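Local coordinates for protein (peanut lectin) (Arachis hypogaea, PDB 1CIW) that binds D-galactose-containing sugars such as N-acetyllactosamine as a homotetrameric legume lectin that carries calcium and manganese, at the interface of chains A and B and the interface of chains C and B. Numbering follows the deposited sequence. Chains: chain A/B/C, Protein (peanut lectin).

Contact 1: the interface of chains A and B. Residues chain A 31, 72, 160, 221; chain B 72, 74, 158, 160, 221.
With CG anti to the carbonyl carbon (A:Arg221 chi1 -57°) and a bend further out at chi3, A:Arg221 and B:Arg221 each turn the guanidinium toward the partner chain, where the carboxylates of B:Glu72 and A:Glu72 arrive from the opposite direction on extended side chains. The four residues form a reciprocal pair of salt bridges on the two-fold axis of a homotetramer interface of this legume lectin, between strands 64-74 and 217-229 of chain A and their counterparts 64-75 and 216-229 of chain B. B:Arg221 NH2 donates an almost straight hydrogen bond to the carboxylate oxygen A:Glu72 OE1 at 2.7 Å; its twin runs from A:Arg221 NH2 to B:Glu72 OE1 at 2.9 Å. Both acceptors lie in the plane of the guanidinium that reaches them, at its edge, yet each arginine comes from above the carboxylate plane, and the two planes are inclined by 64°. The same glutamate oxygen also faces the arginine of its own chain, A:Glu72 OE1 lying 3.9 Å from A:Arg221 NH1, so each OE1 stands between two guanidinium groups. The two guanidinium groups, their planes nearly perpendicular (81°), meet near the axis through NH1, with the glutamate oxygens on either side. One guanidinium face is covered within its own chain by a valine methyl, A:Val160 CG2 on A:Arg221 and B:Val160 CG2 on B:Arg221, placed toward the rim. The same methyls also flank the partner's arginine, B:Val160 CG2 lying 4.0 Å from A:Arg221 NH2. Beside this charged core, a water joins the chains: the amide nitrogen A:Asn31 ND2 and the side-chain nitrogen B:Lys74 NZ are each 2.8 Å from it, while its approach to B:Glu72 OE2 is modelled too short and is doubtful.

Contact 2: the interface of chains C and B. Residues chain C 167-169, 171, 173; chain B 149, 173, 187-189.
The methyls C:Thr173 CG2 and B:Thr173 CG2 meet end-on across the chain boundary, 4.1 Å apart. Each CG2 is anti to its own backbone nitrogen, which points the methyl at its twin and leaves the hydroxyl beside the backbone nitrogen, anti to the carbonyl carbon. Next to this pair, the methyl B:Ala189 CB on strand 185-191 packs against the side chains of C:Asp168 and C:Thr171, 4.0 Å from the carboxylate carbon C:Asp168 CG and 3.5 Å from the hydroxyl C:Thr171 OG1. This is a second subunit interface of the homotetrameric legume lectin, where the end of strand 160-168 and the following turn of chain C meet the side chains that B:Thr187 and B:Ala189 put out from one face of strand 185-191. Farther out, C:Asp168 and B:Thr187 run antiparallel, side by side, and the hydroxyl B:Thr187 OG1 donates a hydrogen bond of 2.7 Å to C:Asp168 OD1, meeting this oxygen on its anti side and 17° out of the carboxylate plane. The other oxygen, C:Asp168 OD2, is held within chain C by two donors, the hydroxyl C:Thr171 OG1 at 2.8 Å and the backbone C:Thr171 N at 3.0 Å. These bonds probably hold the carboxylate's rotation, with OD1 turned to B:Thr187. C:Thr171 OG1 also pairs with C:Thr173 OG1, linking the turn to the start of strand 173-179. At the rim, B:Lys149, bent at chi3 (-143°), brings its terminal nitrogen to the methyl C:Thr171 CG2. Its charge may weakly favour the carboxylate of C:Asp168, although B:Lys149 NZ remains 5.3 Å from C:Asp168 OD2. Within chain B, B:Lys149 NZ donates a hydrogen bond to the backbone oxygen B:Ala189 O at 3.2 Å, nearly in line with the carbonyl bond.

Contact 1: the interface of chains A and B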
ATOM      1  N   ASN A  31      -1.979 -11.446  18.126  1.00 11.67           N
ATOM      2  CA  ASN A  31      -3.027 -10.442  18.040  1.00 11.69           C
ATOM      3  C   ASN A  31      -3.920 -10.499  19.252  1.00 14.86           C
ATOM      4  O   ASN A  31      -4.020 -11.520  19.924  1.00 21.79           O
ATOM      5  CB  ASN A  31      -3.880 -10.629  16.776  1.00 19.37           C
ATOM      6  CG  ASN A  31      -3.076 -10.495  15.493  1.00 23.88           C
ATOM      7  OD1 ASN A  31      -3.514 -10.939  14.434  1.00 26.91           O
ATOM      8  ND2 ASN A  31      -1.908  -9.878  15.579  1.00 26.48           N
ATOM      9  N   GLU A  72      -7.781  -4.775  12.669  1.00 10.75           N
ATOM     10  CA  GLU A  72      -8.514  -5.461  11.628  1.00 13.45           C
ATOM     11  C   GLU A  72      -9.858  -5.909  12.175  1.00 14.31           C
ATOM     12  O   GLU A  72      -9.944  -6.384  13.301  1.00 14.94           O
ATOM     13  CB  GLU A  72      -7.726  -6.672  11.164  1.00 25.34           C
ATOM     14  CG  GLU A  72      -8.539  -7.642  10.319  1.00 32.84           C
ATOM     15  CD  GLU A  72      -7.740  -8.848   9.839  1.00 36.70           C
ATOM     16  OE1 GLU A  72      -6.506  -8.879  10.035  1.00 35.48           O
ATOM     17  OE2 GLU A  72      -8.349  -9.774   9.259  1.00 38.72           O
ATOM     18  N   VAL A 160      -6.378  -4.630   6.914  1.00 12.75           N
ATOM     19  CA  VAL A 160      -5.560  -4.098   7.998  1.00  8.55           C
ATOM     20  C   VAL A 160      -5.553  -2.579   7.857  1.00 16.55           C
ATOM     21  O   VAL A 160      -5.131  -2.049   6.820  1.00 21.27           O
ATOM     22  CB  VAL A 160      -4.122  -4.590   7.912  1.00 12.69           C
ATOM     23  CG1 VAL A 160      -3.279  -3.930   8.971  1.00 12.60           C
ATOM     24  CG2 VAL A 160      -4.079  -6.067   8.108  1.00 16.40           C
ATOM     25  N   ARG A 221      -3.436  -5.314  16.248  1.00  8.13           N
ATOM     26  CA  ARG A 221      -2.223  -5.965  15.790  1.00  4.82           C
ATOM     27  C   ARG A 221      -0.900  -5.400  16.315  1.00  9.65           C
ATOM     28  O   ARG A 221       0.016  -6.151  16.639  1.00 11.78           O
ATOM     29  CB  ARG A 221      -2.259  -6.030  14.262  1.00 10.42           C
ATOM     30  CG  ARG A 221      -3.515  -6.748  13.762  1.00 15.39           C
ATOM     31  CD  ARG A 221      -3.633  -6.656  12.277  1.00 15.36           C
ATOM     32  NE  ARG A 221      -2.372  -6.987  11.635  1.00 25.10           N
ATOM     33  CZ  ARG A 221      -2.052  -8.199  11.224  1.00 26.71           C
ATOM     34  NH1 ARG A 221      -2.881  -9.202  11.396  1.00 27.40           N
ATOM     35  NH2 ARG A 221      -0.887  -8.392  10.645  1.00 28.88           N
TER
ATOM     36  N   GLU B  72       1.213 -14.344   6.429  1.00 14.26           N
ATOM     37  CA  GLU B  72       1.924 -13.532   7.384  1.00 12.92           C
ATOM     38  C   GLU B  72       2.777 -14.450   8.225  1.00 16.29           C
ATOM     39  O   GLU B  72       2.328 -15.522   8.615  1.00 17.20           O
ATOM     40  CB  GLU B  72       0.942 -12.812   8.291  1.00 21.30           C
ATOM     41  CG  GLU B  72       1.611 -12.189   9.496  1.00 27.30           C
ATOM     42  CD  GLU B  72       0.668 -11.409  10.386  1.00 29.03           C
ATOM     43  OE1 GLU B  72      -0.509 -11.189  10.021  1.00 37.67           O
ATOM     44  OE2 GLU B  72       1.124 -11.000  11.465  1.00 25.93           O
ATOM     45  N   LYS B  74       5.539 -14.364  11.522  1.00 16.99           N
ATOM     46  CA  LYS B  74       5.886 -13.516  12.636  1.00 16.87           C
ATOM     47  C   LYS B  74       6.807 -14.216  13.604  1.00 18.13           C
ATOM     48  O   LYS B  74       6.684 -15.416  13.839  1.00 21.73           O
ATOM     49  CB  LYS B  74       4.592 -13.113  13.318  1.00 14.06           C
ATOM     50  CG  LYS B  74       4.662 -12.035  14.343  1.00 15.29           C
ATOM     51  CD  LYS B  74       3.250 -11.629  14.519  1.00 24.21           C
ATOM     52  CE  LYS B  74       3.022 -10.620  15.530  1.00 26.75           C
ATOM     53  NZ  LYS B  74       1.598 -10.564  15.789  1.00 29.85           N
ATOM     54  N   GLY B 158       5.422  -9.949  10.911  1.00 19.74           N
ATOM     55  CA  GLY B 158       4.145  -9.280  11.086  1.00 18.16           C
ATOM     56  C   GLY B 158       3.621  -8.547   9.870  1.00 22.61           C
ATOM     57  O   GLY B 158       2.605  -7.862   9.945  1.00 29.99           O
ATOM     58  N   VAL B 160       1.890  -8.397   6.163  1.00 22.58           N
ATOM     59  CA  VAL B 160       0.987  -9.169   5.313  1.00 20.04           C
ATOM     60  C   VAL B 160       1.557  -9.124   3.891  1.00 22.38           C
ATOM     61  O   VAL B 160       1.714  -8.043   3.316  1.00 24.05           O
ATOM     62  CB  VAL B 160      -0.450  -8.576   5.295  1.00 15.94           C
ATOM     63  CG1 VAL B 160      -1.330  -9.312   4.291  1.00 16.02           C
ATOM     64  CG2 VAL B 160      -1.070  -8.667   6.659  1.00 10.14           C
ATOM     65  N   ARG B 221      -4.042 -16.182   5.278  1.00 11.09           N
ATOM     66  CA  ARG B 221      -5.199 -15.338   5.526  1.00  6.40           C
ATOM     67  C   ARG B 221      -6.332 -15.399   4.500  1.00  5.56           C
ATOM     68  O   ARG B 221      -7.489 -15.204   4.854  1.00  7.52           O
ATOM     69  CB  ARG B 221      -4.716 -13.900   5.715  1.00 10.97           C
ATOM     70  CG  ARG B 221      -3.613 -13.777   6.750  1.00 15.28           C
ATOM     71  CD  ARG B 221      -2.959 -12.425   6.718  1.00 20.12           C
ATOM     72  NE  ARG B 221      -3.961 -11.377   6.761  1.00 29.57           N
ATOM     73  CZ  ARG B 221      -4.449 -10.852   7.875  1.00 28.68           C
ATOM     74  NH1 ARG B 221      -4.026 -11.270   9.059  1.00 35.68           N
ATOM     75  NH2 ARG B 221      -5.385  -9.918   7.779  1.00 24.48           N
TER
HETATM   76  O   HOH W   1      -0.056 -10.536  13.529  1.00 30.58           O

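Contact 2: the interface of chains C and B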
ATOM      1  N   TYR C 167       5.063  -8.849 -15.550  1.00  8.15           N
ATOM      2  CA  TYR C 167       6.221  -8.873 -16.421  1.00  7.98           C
ATOM      3  C   TYR C 167       7.400  -9.166 -15.517  1.00  8.50           C
ATOM      4  O   TYR C 167       7.666  -8.421 -14.582  1.00 13.36           O
ATOM      5  CB  TYR C 167       6.427  -7.530 -17.120  1.00  9.83           C
ATOM      6  CG  TYR C 167       7.663  -7.501 -17.985  1.00  5.56           C
ATOM      7  CD1 TYR C 167       7.641  -8.034 -19.261  1.00  6.71           C
ATOM      8  CD2 TYR C 167       8.867  -6.990 -17.506  1.00  5.56           C
ATOM      9  CE1 TYR C 167       8.784  -8.064 -20.048  1.00  5.56           C
ATOM     10  CE2 TYR C 167      10.014  -7.007 -18.281  1.00  9.73           C
ATOM     11  CZ  TYR C 167       9.962  -7.550 -19.553  1.00 12.31           C
ATOM     12  OH  TYR C 167      11.078  -7.537 -20.352  1.00 25.18           O
ATOM     13  N   ASP C 168       8.082 -10.271 -15.770  1.00  4.41           N
ATOM     14  CA  ASP C 168       9.223 -10.647 -14.953  1.00  5.96           C
ATOM     15  C   ASP C 168      10.493 -10.233 -15.663  1.00 10.94           C
ATOM     16  O   ASP C 168      10.851 -10.803 -16.700  1.00 16.69           O
ATOM     17  CB  ASP C 168       9.205 -12.156 -14.716  1.00  9.12           C
ATOM     18  CG  ASP C 168      10.418 -12.637 -13.967  1.00  8.10           C
ATOM     19  OD1 ASP C 168      10.534 -12.310 -12.772  1.00 16.99           O
ATOM     20  OD2 ASP C 168      11.272 -13.323 -14.567  1.00 11.22           O
ATOM     21  N   SER C 169      11.206  -9.272 -15.088  1.00 17.35           N
ATOM     22  CA  SER C 169      12.435  -8.759 -15.682  1.00 23.48           C
ATOM     23  C   SER C 169      13.454  -9.801 -16.097  1.00 25.78           C
ATOM     24  O   SER C 169      13.953  -9.746 -17.225  1.00 33.15           O
ATOM     25  CB  SER C 169      13.081  -7.755 -14.736  1.00 29.21           C
ATOM     26  OG  SER C 169      13.284  -8.340 -13.467  1.00 44.12           O
ATOM     27  N   THR C 171      13.289 -13.228 -16.796  1.00 26.43           N
ATOM     28  CA  THR C 171      12.937 -14.037 -17.942  1.00 20.71           C
ATOM     29  C   THR C 171      12.384 -13.191 -19.078  1.00 23.85           C
ATOM     30  O   THR C 171      12.229 -13.680 -20.186  1.00 30.16           O
ATOM     31  CB  THR C 171      11.935 -15.110 -17.538  1.00 15.15           C
ATOM     32  OG1 THR C 171      10.737 -14.501 -17.031  1.00 15.85           O
ATOM     33  CG2 THR C 171      12.534 -15.978 -16.461  1.00 12.04           C
ATOM     34  N   THR C 173       9.481 -12.196 -19.408  1.00 15.07           N
ATOM     35  CA  THR C 173       8.210 -12.808 -19.772  1.00 12.31           C
ATOM     36  C   THR C 173       7.040 -11.925 -19.379  1.00 12.68           C
ATOM     37  O   THR C 173       6.959 -11.460 -18.239  1.00 18.22           O
ATOM     38  CB  THR C 173       8.022 -14.190 -19.077  1.00 15.55           C
ATOM     39  OG1 THR C 173       9.137 -15.040 -19.362  1.00 27.53           O
ATOM     40  CG2 THR C 173       6.799 -14.875 -19.581  1.00 14.50           C
TER
ATOM     41  N   LYS B 149      15.090 -22.562  -9.263  1.00 19.74           N
ATOM     42  CA  LYS B 149      15.436 -21.163  -9.450  1.00 19.29           C
ATOM     43  C   LYS B 149      14.971 -20.399  -8.227  1.00 18.35           C
ATOM     44  O   LYS B 149      13.897 -20.681  -7.697  1.00 19.18           O
ATOM     45  CB  LYS B 149      14.715 -20.654 -10.699  1.00 27.25           C
ATOM     46  CG  LYS B 149      14.956 -19.204 -11.053  1.00 29.29           C
ATOM     47  CD  LYS B 149      14.193 -18.843 -12.301  1.00 31.48           C
ATOM     48  CE  LYS B 149      14.985 -17.873 -13.168  1.00 37.03           C
ATOM     49  NZ  LYS B 149      14.322 -17.688 -14.498  1.00 40.52           N
ATOM     50  N   THR B 173       4.550 -21.652 -18.613  1.00 24.30           N
ATOM     51  CA  THR B 173       5.289 -20.718 -17.786  1.00 20.55           C
ATOM     52  C   THR B 173       4.554 -20.450 -16.500  1.00 19.30           C
ATOM     53  O   THR B 173       3.350 -20.157 -16.523  1.00 23.58           O
ATOM     54  CB  THR B 173       5.468 -19.383 -18.500  1.00 14.97           C
ATOM     55  OG1 THR B 173       6.056 -19.606 -19.785  1.00 23.40           O
ATOM     56  CG2 THR B 173       6.375 -18.498 -17.703  1.00 18.56           C
ATOM     57  N   THR B 187       9.488 -10.698  -8.394  1.00 21.12           N
ATOM     58  CA  THR B 187       8.917 -11.646  -9.316  1.00 20.03           C
ATOM     59  C   THR B 187       9.911 -12.748  -9.626  1.00 22.65           C
ATOM     60  O   THR B 187      11.115 -12.598  -9.402  1.00 20.84           O
ATOM     61  CB  THR B 187       8.482 -10.974 -10.628  1.00  3.15           C
ATOM     62  OG1 THR B 187       9.608 -10.326 -11.209  1.00 13.15           O
ATOM     63  CG2 THR B 187       7.384  -9.945 -10.393  1.00  3.78           C
ATOM     64  N   ILE B 188       9.383 -13.886 -10.067  1.00  9.61           N
ATOM     65  CA  ILE B 188      10.191 -15.017 -10.477  1.00  8.88           C
ATOM     66  C   ILE B 188       9.305 -15.790 -11.442  1.00  8.79           C
ATOM     67  O   ILE B 188       8.080 -15.751 -11.321  1.00  7.35           O
ATOM     68  CB  ILE B 188      10.684 -15.872  -9.262  1.00 12.27           C
ATOM     69  CG1 ILE B 188      11.580 -17.008  -9.751  1.00  6.71           C
ATOM     70  CG2 ILE B 188       9.525 -16.391  -8.424  1.00  7.52           C
ATOM     71  CD1 ILE B 188      12.310 -17.703  -8.679  1.00  3.54           C
ATOM     72  N   ALA B 189       9.907 -16.378 -12.469  1.00 11.49           N
ATOM     73  CA  ALA B 189       9.157 -17.138 -13.469  1.00 14.69           C
ATOM     74  C   ALA B 189      10.027 -18.299 -13.911  1.00 16.92           C
ATOM     75  O   ALA B 189      11.250 -18.186 -13.909  1.00 19.32           O
ATOM     76  CB  ALA B 189       8.784 -16.261 -14.665  1.00 18.29           C
TER

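Chain B takes part in both contacts, meeting chain A at contact 1 and chain C at contact 2; the C-alpha centres of the two patches are about 28 Å apart. The residues given differ, but strand 159-168 of chains A and B, which supplies the valine of contact 1, corresponds to strand 160-168 of chain C, whose far end supplies the aspartate of contact 2. One strand position of the fold thus serves two different subunit interfaces. Chain B uses separate surfaces for two neighbours, consistent with the homotetramer; each patch is a part of its two-fold interface, with a twin in which the chains are exchanged.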